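Local atomic coordinates of orotidine 5'-phosphate decarboxylase (Pyrococcus horikoshii, PDB entry 2CZD), a protein that probably catalyses the decarboxylation of orotidine 5'-monophosphate to UMP, the last step of de novo UMP biosynthesis. Residues Arg123-Ala128 / Asp151-Gly156. Numbering follows the deposited sequence.
Sequences RFIEVA and DRLKEG
Ile125 and Leu153 join the two segments through apolar packing, at the point where the backbones come closest, with CA of Ile125 and CA of Leu153 6.2 Å apart. The methyl CG2 of Ile125 reaches CD1 of Leu153 at 4.2 Å. The same CD1 of Leu153 also meets CB of Ala128 at 4.2 Å, one helical turn further on. Leu153 thus sets one branch against both residues. Its CG stands anti to the backbone N (chi1 -171°), which turns the branched end towards the helix.

Ile125 also packs on Arg152. Its CG2 lies 3.9 Å from CB of Arg152, and its CD1 lies 4.0 Å from that CB. The two side chains run at a slant to each other. The guanidinium group of Arg152 turns away from residues 123-128 and engages Tyr148, by a hydrogen bond from NH2 to the backbone O and by a cation-pi contact; its NE makes a long, weak ion pair with OD1 of Asp122.

The fold is a TIM barrel of eight parallel strands. Helix 121-131 lies on the outside of the barrel and follows strand 101-105 and precedes strand 135-137 in the chain, and residues 151-156 lead from helix 144-150 to strand 158-161. The contact therefore joins two successive beta-alpha units, away from the substrate site. Val136 of strand 135-137 touches both Ala128 and Leu153.

No hydrogen bond links the two segments. The closest contact is a van der Waals one, from the methyl CG2 of Ile125 to the carbonyl O of Arg152 at 3.4 Å. Asn129, just beyond Ala128 on the same helix, bonds to the loop: its ND2 to O of Arg152 and its OD1 to N of Lys154.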
ATOM      1  N   ARG B 123      -7.134  17.408   9.719  1.00 12.36           N
ATOM      2  CA  ARG B 123      -6.976  17.850   8.341  1.00 12.64           C
ATOM      3  C   ARG B 123      -7.430  16.776   7.362  1.00 11.60           C
ATOM      4  O   ARG B 123      -7.984  17.085   6.313  1.00 11.67           O
ATOM      5  CB  ARG B 123      -5.525  18.244   8.076  1.00 15.47           C
ATOM      6  CG  ARG B 123      -5.097  19.431   8.932  1.00 19.74           C
ATOM      7  CD  ARG B 123      -3.727  19.915   8.550  1.00 25.53           C
ATOM      8  NE  ARG B 123      -3.721  20.467   7.201  1.00 25.45           N
ATOM      9  CZ  ARG B 123      -2.632  20.571   6.452  1.00 26.67           C
ATOM     10  NH1 ARG B 123      -1.473  20.157   6.927  1.00 18.59           N
ATOM     11  NH2 ARG B 123      -2.711  21.091   5.234  1.00 28.53           N
ATOM     12  N   PHE B 124      -7.178  15.512   7.699  1.00 11.11           N
ATOM     13  CA  PHE B 124      -7.605  14.435   6.817  1.00 10.18           C
ATOM     14  C   PHE B 124      -9.133  14.360   6.780  1.00 10.34           C
ATOM     15  O   PHE B 124      -9.722  14.015   5.749  1.00  9.32           O
ATOM     16  CB  PHE B 124      -7.015  13.088   7.265  1.00  9.76           C
ATOM     17  CG  PHE B 124      -5.514  13.004   7.129  1.00  9.46           C
ATOM     18  CD1 PHE B 124      -4.845  13.764   6.174  1.00 10.81           C
ATOM     19  CD2 PHE B 124      -4.786  12.109   7.915  1.00 12.46           C
ATOM     20  CE1 PHE B 124      -3.463  13.635   5.993  1.00 11.05           C
ATOM     21  CE2 PHE B 124      -3.397  11.972   7.745  1.00 10.50           C
ATOM     22  CZ  PHE B 124      -2.743  12.734   6.784  1.00  9.85           C
ATOM     23  N   ILE B 125      -9.785  14.658   7.902  1.00 10.28           N
ATOM     24  CA  ILE B 125     -11.249  14.651   7.890  1.00 10.49           C
ATOM     25  C   ILE B 125     -11.754  15.762   6.940  1.00 10.64           C
ATOM     26  O   ILE B 125     -12.728  15.562   6.212  1.00 10.53           O
ATOM     27  CB  ILE B 125     -11.818  14.852   9.304  1.00 10.75           C
ATOM     28  CG1 ILE B 125     -11.559  13.595  10.135  1.00 11.69           C
ATOM     29  CG2 ILE B 125     -13.327  15.130   9.236  1.00  9.96           C
ATOM     30  CD1 ILE B 125     -11.816  13.826  11.614  1.00 11.46           C
ATOM     31  N   GLU B 126     -11.099  16.925   6.947  1.00  9.06           N
ATOM     32  CA  GLU B 126     -11.493  17.998   6.042  1.00 11.28           C
ATOM     33  C   GLU B 126     -11.334  17.517   4.602  1.00 10.88           C
ATOM     34  O   GLU B 126     -12.173  17.818   3.756  1.00 11.93           O
ATOM     35  CB  GLU B 126     -10.631  19.247   6.266  1.00 14.11           C
ATOM     36  CG  GLU B 126     -10.789  19.839   7.657  1.00 20.35           C
ATOM     37  CD  GLU B 126      -9.843  20.992   7.913  1.00 26.04           C
ATOM     38  OE1 GLU B 126      -8.721  20.981   7.365  1.00 24.81           O
ATOM     39  OE2 GLU B 126     -10.222  21.906   8.684  1.00 31.54           O
ATOM     40  N   VAL B 127     -10.262  16.785   4.297  1.00 11.29           N
ATOM     41  CA  VAL B 127     -10.110  16.289   2.923  1.00  9.66           C
ATOM     42  C   VAL B 127     -11.245  15.311   2.607  1.00 10.78           C
ATOM     43  O   VAL B 127     -11.826  15.361   1.529  1.00  9.15           O
ATOM     44  CB  VAL B 127      -8.746  15.571   2.691  1.00  7.92           C
ATOM     45  CG1 VAL B 127      -8.667  15.064   1.263  1.00 11.12           C
ATOM     46  CG2 VAL B 127      -7.577  16.502   2.991  1.00 10.61           C
ATOM     47  N   ALA B 128     -11.557  14.407   3.536  1.00  8.00           N
ATOM     48  CA  ALA B 128     -12.663  13.476   3.311  1.00 10.01           C
ATOM     49  C   ALA B 128     -13.982  14.262   3.110  1.00 10.22           C
ATOM     50  O   ALA B 128     -14.816  13.893   2.300  1.00 11.92           O
ATOM     51  CB  ALA B 128     -12.794  12.513   4.495  1.00  9.64           C
ATOM     52  N   ASP B 151     -18.259  13.888  14.784  1.00 10.04           N
ATOM     53  CA  ASP B 151     -18.572  15.297  15.008  1.00 12.49           C
ATOM     54  C   ASP B 151     -17.909  16.226  13.991  1.00 15.29           C
ATOM     55  O   ASP B 151     -18.309  17.386  13.867  1.00 18.13           O
ATOM     56  CB  ASP B 151     -18.129  15.741  16.408  1.00 14.78           C
ATOM     57  CG  ASP B 151     -18.922  15.079  17.524  1.00 16.69           C
ATOM     58  OD1 ASP B 151     -20.029  14.569  17.258  1.00 15.67           O
ATOM     59  OD2 ASP B 151     -18.430  15.089  18.676  1.00 17.34           O
ATOM     60  N   ARG B 152     -16.896  15.731  13.276  1.00 10.80           N
ATOM     61  CA  ARG B 152     -16.179  16.556  12.308  1.00 12.02           C
ATOM     62  C   ARG B 152     -16.437  16.156  10.865  1.00 11.09           C
ATOM     63  O   ARG B 152     -16.142  16.918   9.940  1.00 12.24           O
ATOM     64  CB  ARG B 152     -14.676  16.475  12.599  1.00 12.77           C
ATOM     65  CG  ARG B 152     -14.322  17.139  13.908  1.00 14.30           C
ATOM     66  CD  ARG B 152     -12.969  16.733  14.443  1.00 15.48           C
ATOM     67  NE  ARG B 152     -12.692  17.526  15.638  1.00 18.96           N
ATOM     68  CZ  ARG B 152     -13.315  17.383  16.808  1.00 19.73           C
ATOM     69  NH1 ARG B 152     -12.998  18.180  17.826  1.00 22.32           N
ATOM     70  NH2 ARG B 152     -14.230  16.431  16.988  1.00 17.37           N
ATOM     71  N   LEU B 153     -17.006  14.969  10.689  1.00 10.41           N
ATOM     72  CA  LEU B 153     -17.258  14.399   9.372  1.00 11.23           C
ATOM     73  C   LEU B 153     -18.618  14.737   8.781  1.00 12.08           C
ATOM     74  O   LEU B 153     -19.644  14.646   9.462  1.00 12.05           O
ATOM     75  CB  LEU B 153     -17.100  12.870   9.447  1.00 12.21           C
ATOM     76  CG  LEU B 153     -17.103  12.045   8.149  1.00 10.01           C
ATOM     77  CD1 LEU B 153     -15.815  12.289   7.353  1.00 11.05           C
ATOM     78  CD2 LEU B 153     -17.178  10.556   8.517  1.00 10.71           C
ATOM     79  N   LYS B 154     -18.626  15.123   7.504  1.00  9.99           N
ATOM     80  CA  LYS B 154     -19.879  15.464   6.830  1.00 11.45           C
ATOM     81  C   LYS B 154     -20.883  14.301   6.847  1.00 12.49           C
ATOM     82  O   LYS B 154     -20.529  13.127   6.660  1.00 11.22           O
ATOM     83  CB  LYS B 154     -19.592  15.867   5.378  1.00 14.16           C
ATOM     84  CG  LYS B 154     -20.762  16.505   4.651  1.00 18.98           C
ATOM     85  CD  LYS B 154     -20.466  16.593   3.157  1.00 23.00           C
ATOM     86  CE  LYS B 154     -19.251  17.432   2.880  1.00 26.85           C
ATOM     87  NZ  LYS B 154     -19.526  18.877   3.075  1.00 30.94           N
ATOM     88  N   GLU B 155     -22.153  14.627   7.074  1.00 14.44           N
ATOM     89  CA  GLU B 155     -23.178  13.596   7.081  1.00 13.65           C
ATOM     90  C   GLU B 155     -23.212  13.008   5.677  1.00 13.79           C
ATOM     91  O   GLU B 155     -22.929  13.692   4.682  1.00 19.28           O
ATOM     92  CB  GLU B 155     -24.544  14.191   7.440  1.00 18.01           C
ATOM     93  CG  GLU B 155     -24.992  15.290   6.491  1.00 18.81           C
ATOM     94  CD  GLU B 155     -24.597  16.688   6.939  1.00 24.45           C
ATOM     95  OE1 GLU B 155     -23.567  16.865   7.634  1.00 19.56           O
ATOM     96  OE2 GLU B 155     -25.330  17.638   6.580  1.00 28.53           O
ATOM     97  N   GLY B 156     -23.563  11.742   5.589  1.00 16.45           N
ATOM     98  CA  GLY B 156     -23.565  11.109   4.295  1.00 13.79           C
ATOM     99  C   GLY B 156     -22.330  10.246   4.169  1.00 12.81           C
ATOM    100  O   GLY B 156     -22.337   9.302   3.389  1.00 15.91           O
TER